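Local coordinates for protein esterase (Thermotoga maritima, PDB 3DOH) that probably hydrolyses carboxylic esters, being a thermostable alpha/beta-hydrolase esterase that also carries an immunoglobulin-like domain, at residues Leu139-Phe144 with Asp189-Val194; Gly196-Gly199 with Ala204-Arg207; Ala246-Ile251 with Met282-Leu287; Trp278-Ile281 with Leu287-Ala290. All blocks are in the same frame, centred on the assembly; numbering follows the deposited sequence.

How the contacts relate
The four contacts form two pairs at different places in the chain. Contacts 1 and 2 have centres about 10 Å apart and touch directly, F144 CE1 lying 3.7 Å from A204 CB; contact 1 packs the linker between the immunoglobulin-like and hydrolase sheets against the start of helix 192-195, while contact 2 holds a sulfate beside a second subunit. Contacts 3 and 4, centres about 7 Å apart, share L287 and both use helix 272-283, which follows the probable nucleophile elbow of the esterase. The ring of F288 links them, its CZ lying 3.9 Å from I248 CD1. The pairs are well separated: the centres of contacts 1 and 3 are about 22 Å apart, and those of contacts 2 and 4 about 21 Å.

Contact 1 (Leu139-Phe144 with Asp189-Val194); sequences LIIDDF and DNYLQV
With its CG1 anti to the carbonyl carbon (chi1 -78°) and CD1 extended beyond it, I141 lays its ethyl arm alongside V194, while its CG2 branch is left to meet the ring of Y191, whose CG stands anti to the backbone N (chi1 -163°). The two aliphatic chains slide past each other in opposite directions, I141 CG1 coming 3.4 Å from V194 CG1. I141 crosses the side chain of Y191 at about a right angle: I141 CG2 is 3.7 Å from Y191 CE1, and I141 CD1 lies equally far from Y191 OH. The other methyl of V194 turns to a different partner, V194 CG2 resting over one face of the F144 ring at 4.0 Å from F144 CD2.

Within 189-194 an Asx motif shapes the turn before the short helix: L192 N donates to D189 OD2 at 3.1 Å, meeting the carboxylate from above its plane. Segment 139-144 is the link between strand 129-139 of the immunoglobulin-like domain and strand 144-150 at the edge of the hydrolase sheet, and the contact therefore sits where the two domains join. The hydroxyl of Y191 has its polar partner in E20, and its ring meets H138 edge-to-face. No hydrogen bond crosses between the two segments, which implies that apolar burial holds them together, while the Y191-E20 bond ties the turn to strand 19-29 of the immunoglobulin-like domain.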
loop_
_atom_site.group_PDB
_atom_site.type_symbol
_atom_site.label_atom_id
_atom_site.label_comp_id
_atom_site.label_asym_id
_atom_site.label_seq_id
_atom_site.Cartn_x
_atom_site.Cartn_y
_atom_site.Cartn_z
ATOM N N LEU A 139 23.690 -15.523 24.523
ATOM C CA LEU A 139 22.704 -16.338 25.221
ATOM C C LEU A 139 22.707 -17.772 24.703
ATOM O O LEU A 139 22.086 -18.075 23.684
ATOM C CB LEU A 139 21.307 -15.730 25.078
ATOM C CG LEU A 139 20.904 -14.701 26.136
ATOM C CD1 LEU A 139 19.496 -14.187 25.878
ATOM C CD2 LEU A 139 21.016 -15.292 27.532
ATOM N N ILE A 140 23.410 -18.651 25.409
ATOM C CA ILE A 140 23.466 -20.060 25.043
ATOM C C ILE A 140 24.836 -20.433 24.487
ATOM O O ILE A 140 25.320 -21.545 24.694
ATOM C CB ILE A 140 22.387 -20.416 24.002
ATOM C CG1 ILE A 140 20.998 -20.042 24.525
ATOM C CG2 ILE A 140 22.451 -21.894 23.653
ATOM C CD1 ILE A 140 20.490 -20.959 25.617
ATOM N N ILE A 141 25.457 -19.493 23.781
ATOM C CA ILE A 141 26.843 -19.646 23.355
ATOM C C ILE A 141 27.800 -19.527 24.536
ATOM O O ILE A 141 28.918 -20.040 24.495
ATOM C CB ILE A 141 27.224 -18.600 22.290
ATOM C CG1 ILE A 141 26.681 -19.011 20.920
ATOM C CG2 ILE A 141 28.734 -18.421 22.238
ATOM C CD1 ILE A 141 27.064 -18.066 19.803
ATOM N N ASP A 142 27.353 -18.849 25.587
ATOM C CA ASP A 142 28.137 -18.711 26.791
ATOM C C ASP A 142 28.020 -19.899 27.756
ATOM O O ASP A 142 28.708 -19.917 28.745
ATOM C CB ASP A 142 27.803 -17.390 27.487
ATOM C CG ASP A 142 26.363 -17.358 28.026
ATOM O OD1 ASP A 142 25.613 -18.388 27.860
ATOM O OD2 ASP A 142 25.998 -16.289 28.605
ATOM N N ASP A 143 27.175 -20.887 27.476
ATOM C CA ASP A 143 27.221 -22.148 28.243
ATOM C C ASP A 143 28.177 -23.206 27.725
ATOM O O ASP A 143 28.346 -24.234 28.382
ATOM C CB ASP A 143 25.851 -22.815 28.374
ATOM C CG ASP A 143 24.809 -21.890 28.915
ATOM O OD1 ASP A 143 25.030 -21.345 30.015
ATOM O OD2 ASP A 143 23.766 -21.702 28.238
ATOM N N PHE A 144 28.734 -22.990 26.538
ATOM C CA PHE A 144 29.698 -23.893 25.912
ATOM C C PHE A 144 31.046 -23.387 26.327
ATOM O O PHE A 144 31.483 -22.316 25.879
ATOM C CB PHE A 144 29.677 -23.781 24.369
ATOM C CG PHE A 144 28.520 -24.451 23.707
ATOM C CD1 PHE A 144 27.208 -24.021 23.944
ATOM C CD2 PHE A 144 28.738 -25.510 22.820
ATOM C CE1 PHE A 144 26.125 -24.636 23.354
ATOM C CE2 PHE A 144 27.640 -26.152 22.189
ATOM C CZ PHE A 144 26.324 -25.695 22.457
ATOM N N ASP A 189 38.854 -18.851 15.725
ATOM C CA ASP A 189 38.324 -18.040 16.791
ATOM C C ASP A 189 37.515 -18.840 17.805
ATOM O O ASP A 189 37.197 -18.335 18.896
ATOM C CB ASP A 189 37.429 -16.929 16.196
ATOM C CG ASP A 189 36.194 -17.490 15.407
ATOM O OD1 ASP A 189 36.299 -18.531 14.740
ATOM O OD2 ASP A 189 35.101 -16.888 15.437
ATOM N N ASN A 190 37.146 -20.066 17.455
ATOM C CA ASN A 190 36.313 -20.879 18.324
ATOM C C ASN A 190 34.906 -20.283 18.602
ATOM O O ASN A 190 34.290 -20.565 19.646
ATOM C CB ASN A 190 37.039 -21.152 19.645
ATOM C CG ASN A 190 36.740 -22.525 20.195
ATOM O OD1 ASN A 190 35.930 -23.261 19.633
ATOM N ND2 ASN A 190 37.384 -22.889 21.295
ATOM N N TYR A 191 34.394 -19.461 17.697
ATOM C CA TYR A 191 33.092 -18.840 17.933
ATOM C C TYR A 191 32.143 -19.112 16.777
ATOM O O TYR A 191 31.020 -19.582 16.962
ATOM C CB TYR A 191 33.248 -17.332 18.142
ATOM C CG TYR A 191 32.045 -16.673 18.778
ATOM C CD1 TYR A 191 31.999 -16.439 20.146
ATOM C CD2 TYR A 191 30.954 -16.287 18.011
ATOM C CE1 TYR A 191 30.902 -15.838 20.733
ATOM C CE2 TYR A 191 29.852 -15.684 18.588
ATOM C CZ TYR A 191 29.831 -15.462 19.948
ATOM O OH TYR A 191 28.736 -14.863 20.528
ATOM N N LEU A 192 32.622 -18.804 15.582
ATOM C CA LEU A 192 31.892 -19.025 14.329
ATOM C C LEU A 192 31.027 -20.271 14.268
ATOM O O LEU A 192 29.862 -20.180 13.860
ATOM C CB LEU A 192 32.868 -19.049 13.173
ATOM C CG LEU A 192 32.750 -17.895 12.184
ATOM C CD1 LEU A 192 31.980 -16.662 12.712
ATOM C CD2 LEU A 192 34.143 -17.534 11.730
ATOM N N GLN A 193 31.580 -21.405 14.702
ATOM C CA GLN A 193 30.981 -22.727 14.420
ATOM C C GLN A 193 29.785 -22.998 15.317
ATOM O O GLN A 193 29.025 -23.981 15.153
ATOM C CB GLN A 193 32.039 -23.857 14.485
ATOM C CG GLN A 193 32.367 -24.427 15.859
ATOM C CD GLN A 193 33.345 -23.572 16.644
ATOM O OE1 GLN A 193 33.598 -22.414 16.289
ATOM N NE2 GLN A 193 33.904 -24.136 17.719
ATOM N N VAL A 194 29.612 -22.076 16.248
ATOM C CA VAL A 194 28.594 -22.186 17.238
ATOM C C VAL A 194 27.604 -21.018 17.028
ATOM O O VAL A 194 26.542 -20.978 17.634
ATOM C CB VAL A 194 29.307 -22.272 18.640
ATOM C CG1 VAL A 194 28.968 -21.122 19.574
ATOM C CG2 VAL A 194 29.126 -23.641 19.287
#

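Contact 2 (Gly196-Gly199 with Ala204-Arg207). With SO4 (sulfate ion), chain D.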
loop_
_atom_site.group_PDB
_atom_site.type_symbol
_atom_site.label_atom_id
_atom_site.label_comp_id
_atom_site.label_asym_id
_atom_site.label_seq_id
_atom_site.Cartn_x
_atom_site.Cartn_y
_atom_site.Cartn_z
ATOM N N GLY A 196 27.105 -19.456 13.638
ATOM C CA GLY A 196 26.672 -19.312 12.250
ATOM C C GLY A 196 25.281 -19.847 11.972
ATOM O O GLY A 196 24.619 -19.356 11.075
ATOM N N ASN A 197 24.827 -20.831 12.753
ATOM C CA ASN A 197 23.468 -21.417 12.644
ATOM C C ASN A 197 23.105 -22.162 13.952
ATOM O O ASN A 197 23.884 -22.118 14.897
ATOM C CB ASN A 197 23.401 -22.338 11.438
ATOM C CG ASN A 197 24.590 -23.265 11.375
ATOM O OD1 ASN A 197 25.292 -23.336 10.350
ATOM N ND2 ASN A 197 24.831 -23.998 12.473
ATOM N N ARG A 198 21.957 -22.831 14.019
ATOM C CA ARG A 198 21.471 -23.387 15.273
ATOM C C ARG A 198 22.016 -24.810 15.452
ATOM O O ARG A 198 21.557 -25.585 16.298
ATOM C CB ARG A 198 19.929 -23.349 15.333
ATOM C CG ARG A 198 19.251 -22.005 15.791
ATOM C CD ARG A 198 18.039 -22.241 16.757
ATOM N NE ARG A 198 17.864 -21.139 17.732
ATOM C CZ ARG A 198 16.847 -20.235 17.751
ATOM N NH1 ARG A 198 15.847 -20.277 16.844
ATOM N NH2 ARG A 198 16.812 -19.262 18.689
ATOM N N GLY A 199 23.032 -25.147 14.656
ATOM C CA GLY A 199 23.578 -26.521 14.600
ATOM C C GLY A 199 24.096 -27.098 15.899
ATOM O O GLY A 199 23.946 -28.307 16.165
ATOM N N ALA A 204 21.197 -27.528 22.914
ATOM C CA ALA A 204 21.556 -26.994 24.209
ATOM C C ALA A 204 20.453 -26.132 24.777
ATOM O O ALA A 204 20.534 -25.713 25.929
ATOM C CB ALA A 204 22.896 -26.237 24.132
ATOM N N GLN A 205 19.412 -25.898 23.991
ATOM C CA GLN A 205 18.228 -25.170 24.479
ATOM C C GLN A 205 17.544 -25.864 25.666
ATOM O O GLN A 205 17.396 -27.068 25.652
ATOM C CB GLN A 205 17.268 -24.906 23.311
ATOM C CG GLN A 205 17.696 -23.659 22.460
ATOM C CD GLN A 205 16.928 -23.524 21.155
ATOM O OE1 GLN A 205 17.289 -22.696 20.302
ATOM N NE2 GLN A 205 15.852 -24.339 20.974
ATOM N N PRO A 206 17.227 -25.136 26.755
ATOM C CA PRO A 206 16.358 -25.710 27.819
ATOM C C PRO A 206 15.187 -26.595 27.375
ATOM O O PRO A 206 15.024 -27.687 27.919
ATOM C CB PRO A 206 15.876 -24.479 28.570
ATOM C CG PRO A 206 17.069 -23.573 28.489
ATOM C CD PRO A 206 17.688 -23.781 27.128
ATOM N N ARG A 207 14.419 -26.201 26.368
ATOM C CA ARG A 207 13.277 -27.065 25.922
ATOM C C ARG A 207 13.675 -28.523 25.647
ATOM O O ARG A 207 12.881 -29.448 25.883
ATOM C CB ARG A 207 12.532 -26.472 24.707
ATOM C CG ARG A 207 13.398 -26.290 23.441
ATOM C CD ARG A 207 12.622 -25.668 22.283
ATOM N NE ARG A 207 11.848 -24.563 22.807
ATOM C CZ ARG A 207 12.299 -23.312 22.847
ATOM N NH1 ARG A 207 13.513 -23.045 22.348
ATOM N NH2 ARG A 207 11.539 -22.331 23.364
HETATM S S SO4 D . 14.000 -19.298 22.978
HETATM O O1 SO4 D . 14.662 -20.364 22.174
HETATM O O2 SO4 D . 14.639 -18.894 24.218
HETATM O O3 SO4 D . 12.622 -19.715 23.262
HETATM O O4 SO4 D . 14.058 -18.059 22.211
#
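R198 and Q205 make the close part of this contact, the side-chain amide of Q205 standing over one face of the R198 guanidinium. The two chains cross at about a right angle and their flat ends are turned 81° against each other. R198 reaches this place through a chain bent at chi2 and chi3, whereas Q205, at the N-cap position of helix 206-209, extends straight beyond CG. The loose side is that of the backbones, which stay well apart, the CA atoms of R198 and A204 being 9.6 Å from each other, and little surface is buried.

Beyond Q205 a sulfate, probably from the crystallisation liquor, is firmly held. R207 takes it in a two-pronged grip at the edge of its guanidinium: R207 NH1 donates to sulfate O1 at 2.9 Å and R207 NH2 to sulfate O3 at 2.8 Å, both bonds nearly straight (172° and 173°). K348 N of the second subunit also donates to this sulfate. The same subunit supplies E347, salt-bridged to R198 NH1, and the carbonyl oxygen of E345, which accepts from R207 NE. Both arginines thus lie at a subunit interface, where the sulfate and E347 of the second subunit probably balance much of their positive charge.

Contact 3 (Ala246-Ile251 with Met282-Leu287)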
loop_
_atom_site.group_PDB
_atom_site.type_symbol
_atom_site.label_atom_id
_atom_site.label_comp_id
_atom_site.label_asym_id
_atom_site.label_seq_id
_atom_site.Cartn_x
_atom_site.Cartn_y
_atom_site.Cartn_z
ATOM N N ALA A 246 41.326 -35.384 14.010
ATOM C CA ALA A 246 41.502 -34.796 15.282
ATOM C C ALA A 246 40.162 -34.923 16.067
ATOM O O ALA A 246 40.157 -35.542 17.135
ATOM C CB ALA A 246 41.981 -33.378 15.117
ATOM N N VAL A 247 39.029 -34.422 15.529
ATOM C CA VAL A 247 37.696 -34.538 16.189
ATOM C C VAL A 247 37.442 -35.911 16.839
ATOM O O VAL A 247 36.956 -36.015 17.965
ATOM C CB VAL A 247 36.546 -34.227 15.202
ATOM C CG1 VAL A 247 35.175 -34.483 15.826
ATOM C CG2 VAL A 247 36.662 -32.815 14.688
ATOM N N ILE A 248 37.787 -36.978 16.139
ATOM C CA ILE A 248 37.633 -38.291 16.759
ATOM C C ILE A 248 38.397 -38.428 18.084
ATOM O O ILE A 248 37.835 -38.826 19.107
ATOM C CB ILE A 248 38.014 -39.403 15.804
ATOM C CG1 ILE A 248 37.127 -39.314 14.569
ATOM C CG2 ILE A 248 37.868 -40.737 16.492
ATOM C CD1 ILE A 248 35.643 -39.517 14.864
ATOM N N LYS A 249 39.672 -38.063 18.052
ATOM C CA LYS A 249 40.530 -38.145 19.230
ATOM C C LYS A 249 39.912 -37.350 20.342
ATOM O O LYS A 249 39.978 -37.721 21.489
ATOM C CB LYS A 249 41.933 -37.624 18.909
ATOM C CG LYS A 249 42.720 -38.534 17.993
ATOM C CD LYS A 249 43.934 -37.825 17.454
ATOM C CE LYS A 249 44.642 -38.713 16.426
ATOM N NZ LYS A 249 45.828 -38.030 15.771
ATOM N N ILE A 250 39.255 -36.259 19.991
ATOM C CA ILE A 250 38.636 -35.444 21.021
ATOM C C ILE A 250 37.320 -36.024 21.569
ATOM O O ILE A 250 37.048 -35.883 22.775
ATOM C CB ILE A 250 38.702 -33.919 20.686
ATOM C CG1 ILE A 250 37.477 -33.147 21.078
ATOM C CG2 ILE A 250 38.982 -33.646 19.187
ATOM C CD1 ILE A 250 37.595 -31.813 20.384
ATOM N N ILE A 251 36.558 -36.740 20.735
ATOM C CA ILE A 251 35.431 -37.540 21.247
ATOM C C ILE A 251 35.940 -38.494 22.337
ATOM O O ILE A 251 35.325 -38.637 23.406
ATOM C CB ILE A 251 34.640 -38.264 20.104
ATOM C CG1 ILE A 251 33.744 -37.250 19.375
ATOM C CG2 ILE A 251 33.767 -39.403 20.632
ATOM C CD1 ILE A 251 33.388 -37.643 17.959
ATOM N N MET A 282 31.129 -43.432 8.122
ATOM C CA MET A 282 31.576 -44.471 7.225
ATOM C C MET A 282 32.977 -44.956 7.623
ATOM O O MET A 282 33.307 -46.151 7.501
ATOM C CB MET A 282 31.576 -43.943 5.794
ATOM C CG MET A 282 30.333 -44.263 4.976
ATOM S SD MET A 282 30.405 -43.341 3.444
ATOM C CE MET A 282 28.747 -43.548 2.811
ATOM N N GLU A 283 33.808 -44.034 8.104
ATOM C CA GLU A 283 35.181 -44.391 8.515
ATOM C C GLU A 283 35.290 -44.849 9.966
ATOM O O GLU A 283 36.328 -45.373 10.358
ATOM C CB GLU A 283 36.146 -43.237 8.270
ATOM C CG GLU A 283 36.288 -42.816 6.811
ATOM C CD GLU A 283 36.603 -43.971 5.867
ATOM O OE1 GLU A 283 37.404 -44.872 6.205
ATOM O OE2 GLU A 283 36.051 -43.983 4.755
ATOM N N PHE A 284 34.228 -44.645 10.741
ATOM C CA PHE A 284 34.208 -45.041 12.145
ATOM C C PHE A 284 32.828 -45.555 12.547
ATOM O O PHE A 284 32.208 -45.039 13.475
ATOM C CB PHE A 284 34.611 -43.866 13.038
ATOM C CG PHE A 284 36.015 -43.383 12.807
ATOM C CD1 PHE A 284 37.094 -44.073 13.332
ATOM C CD2 PHE A 284 36.254 -42.239 12.065
ATOM C CE1 PHE A 284 38.387 -43.631 13.121
ATOM C CE2 PHE A 284 37.544 -41.792 11.851
ATOM C CZ PHE A 284 38.612 -42.488 12.380
ATOM N N PRO A 285 32.358 -46.577 11.839
ATOM C CA PRO A 285 30.984 -47.043 11.970
ATOM C C PRO A 285 30.680 -47.479 13.368
ATOM O O PRO A 285 29.521 -47.544 13.766
ATOM C CB PRO A 285 30.931 -48.265 11.060
ATOM C CG PRO A 285 32.332 -48.561 10.653
ATOM C CD PRO A 285 33.091 -47.313 10.786
ATOM N N GLU A 286 31.726 -47.755 14.121
ATOM C CA GLU A 286 31.560 -48.333 15.419
ATOM C C GLU A 286 31.233 -47.245 16.416
ATOM O O GLU A 286 30.695 -47.524 17.493
ATOM C CB GLU A 286 32.837 -49.091 15.790
ATOM C CG GLU A 286 33.245 -50.146 14.708
ATOM C CD GLU A 286 32.154 -51.225 14.468
ATOM O OE1 GLU A 286 31.916 -52.033 15.411
ATOM O OE2 GLU A 286 31.555 -51.269 13.345
ATOM N N LEU A 287 31.528 -46.004 16.057
ATOM C CA LEU A 287 31.480 -44.951 17.050
ATOM C C LEU A 287 30.073 -44.316 17.276
ATOM O O LEU A 287 29.668 -44.054 18.408
ATOM C CB LEU A 287 32.571 -43.903 16.763
ATOM C CG LEU A 287 32.918 -43.072 18.001
ATOM C CD1 LEU A 287 33.660 -43.911 18.973
ATOM C CD2 LEU A 287 33.722 -41.870 17.654
#
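I248 places its CG1 over one face of the F284 ring, a CH-pi contact that helps to pack helix 242-257 against the C-terminal end of helix 272-283 in the alpha/beta-hydrolase fold. I248 CG1 stands 4.1 Å from the centroid of the F284 ring, 28° off the normal, and 3.7 Å from F284 CE2. Having CG1 anti to the carbonyl carbon (chi1 -59°), I248 brings its ethyl arm between two partners, for I248 CD1 also lies 4.1 Å from L287 CD2. One helical turn further on, I251 CG2 lies 3.9 Å from L287 CD2. L287 runs past both isoleucines in the opposite direction, its CD2 touching each. Cutting I248 back to an alanine is likely to open a gap against the face of the F284 ring and to deprive L287 CD2 of its I248 neighbour.

Behind this layer the helix rests on the sheet: V247 and I250, and I251 as well, touch strand 215-219, I250 also meets strands 157-163 and 144-150, and a salt bridge from K249 to D151 ties the helix to a neighbouring loop. On the partner side, E283 forms a salt bridge with K302 and the carbonyl oxygen of M282 accepts a hydrogen bond from R305, fixing the last turn of helix 272-283. F284 is the first residue to leave helical geometry after it. The turn that follows sets L287 beside the phenylalanine: L287 N donates to F284 O at 2.8 Å.

Contact 4 (Trp278-Ile281 with Leu287-Ala290)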
loop_
_atom_site.group_PDB
_atom_site.type_symbol
_atom_site.label_atom_id
_atom_site.label_comp_id
_atom_site.label_asym_id
_atom_site.label_seq_id
_atom_site.Cartn_x
_atom_site.Cartn_y
_atom_site.Cartn_z
ATOM N N TRP A 278 29.066 -37.701 6.782
ATOM C CA TRP A 278 29.027 -38.958 6.008
ATOM C C TRP A 278 30.350 -39.692 6.161
ATOM O O TRP A 278 30.348 -40.922 6.295
ATOM C CB TRP A 278 28.804 -38.719 4.522
ATOM C CG TRP A 278 27.408 -38.462 4.153
ATOM C CD1 TRP A 278 26.896 -37.293 3.632
ATOM C CD2 TRP A 278 26.298 -39.392 4.232
ATOM N NE1 TRP A 278 25.558 -37.444 3.398
ATOM C CE2 TRP A 278 25.157 -38.713 3.753
ATOM C CE3 TRP A 278 26.162 -40.727 4.675
ATOM C CZ2 TRP A 278 23.890 -39.318 3.694
ATOM C CZ3 TRP A 278 24.894 -41.333 4.619
ATOM C CH2 TRP A 278 23.778 -40.628 4.128
ATOM N N THR A 279 31.466 -38.934 6.115
ATOM C CA THR A 279 32.807 -39.496 6.147
ATOM C C THR A 279 33.076 -40.124 7.509
ATOM O O THR A 279 33.518 -41.270 7.591
ATOM C CB THR A 279 33.891 -38.432 5.770
ATOM O OG1 THR A 279 33.698 -37.988 4.408
ATOM C CG2 THR A 279 35.328 -38.995 5.931
ATOM N N ALA A 280 32.792 -39.363 8.568
ATOM C CA ALA A 280 32.894 -39.834 9.962
ATOM C C ALA A 280 32.222 -41.165 10.247
ATOM O O ALA A 280 32.820 -42.052 10.845
ATOM C CB ALA A 280 32.357 -38.802 10.904
ATOM N N ILE A 281 30.967 -41.307 9.859
ATOM C CA ILE A 281 30.257 -42.532 10.200
ATOM C C ILE A 281 30.730 -43.695 9.349
ATOM O O ILE A 281 30.732 -44.816 9.798
ATOM C CB ILE A 281 28.707 -42.380 10.112
ATOM C CG1 ILE A 281 28.268 -41.934 8.710
ATOM C CG2 ILE A 281 28.173 -41.485 11.253
ATOM C CD1 ILE A 281 26.831 -42.058 8.473
ATOM N N LEU A 287 31.528 -46.004 16.057
ATOM C CA LEU A 287 31.480 -44.951 17.050
ATOM C C LEU A 287 30.073 -44.316 17.276
ATOM O O LEU A 287 29.668 -44.054 18.408
ATOM C CB LEU A 287 32.571 -43.903 16.763
ATOM C CG LEU A 287 32.918 -43.072 18.001
ATOM C CD1 LEU A 287 33.660 -43.911 18.973
ATOM C CD2 LEU A 287 33.722 -41.870 17.654
ATOM N N PHE A 288 29.317 -44.100 16.204
ATOM C CA PHE A 288 28.114 -43.267 16.295
ATOM C C PHE A 288 26.798 -44.039 16.322
ATOM O O PHE A 288 26.644 -45.046 15.651
ATOM C CB PHE A 288 28.123 -42.234 15.176
ATOM C CG PHE A 288 29.400 -41.418 15.105
ATOM C CD1 PHE A 288 29.606 -40.346 15.971
ATOM C CD2 PHE A 288 30.370 -41.703 14.151
ATOM C CE1 PHE A 288 30.764 -39.583 15.898
ATOM C CE2 PHE A 288 31.537 -40.951 14.065
ATOM C CZ PHE A 288 31.739 -39.897 14.944
ATOM N N ALA A 289 25.866 -43.560 17.135
ATOM C CA ALA A 289 24.532 -44.165 17.277
ATOM C C ALA A 289 23.543 -43.764 16.134
ATOM O O ALA A 289 22.687 -44.564 15.741
ATOM C CB ALA A 289 23.944 -43.799 18.628
ATOM N N ALA A 290 23.694 -42.538 15.640
ATOM C CA ALA A 290 22.837 -42.006 14.591
ATOM C C ALA A 290 23.398 -40.689 14.058
ATOM O O ALA A 290 24.080 -39.958 14.774
ATOM C CB ALA A 290 21.422 -41.810 15.111
#
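The edge of the F288 ring meets the backbone of A280, A280 O lying near the ring plane, 3.6 Å from F288 CE2. L287 CB lies over one face of the F288 ring, 4.0 Å above its plane and offset to the rim. I281 comes in obliquely, its CG2 methyl 3.6 Å from F288 CD2, and the two side chains cross at about a right angle. The methyl of A280 adds a further apolar touch, A280 CB being 3.9 Å from F288 CE2.

I281 has CG1 set between its backbone N and carbonyl carbon (chi1 58°), which points the ethyl arm away from F288 and gives the ring CG2 instead; the side chain also touches I267 and I311. The segments belong to a beta-alpha-beta crossover: strand 264-270 leads into helix 272-283, and the chain returns through 287-290 to the parallel strand 290-294. F288 fills the space between helix and sheet, its side chain also packing on I265 and I267 of strand 264-270 and on I251 of helix 242-257. Were F288 a smaller residue such as alanine, the I281 methyl and A280 CB would probably lose their aromatic partner and face a gap. Just beyond it, A289 and A290 make backbone hydrogen bonds with I265 and I267.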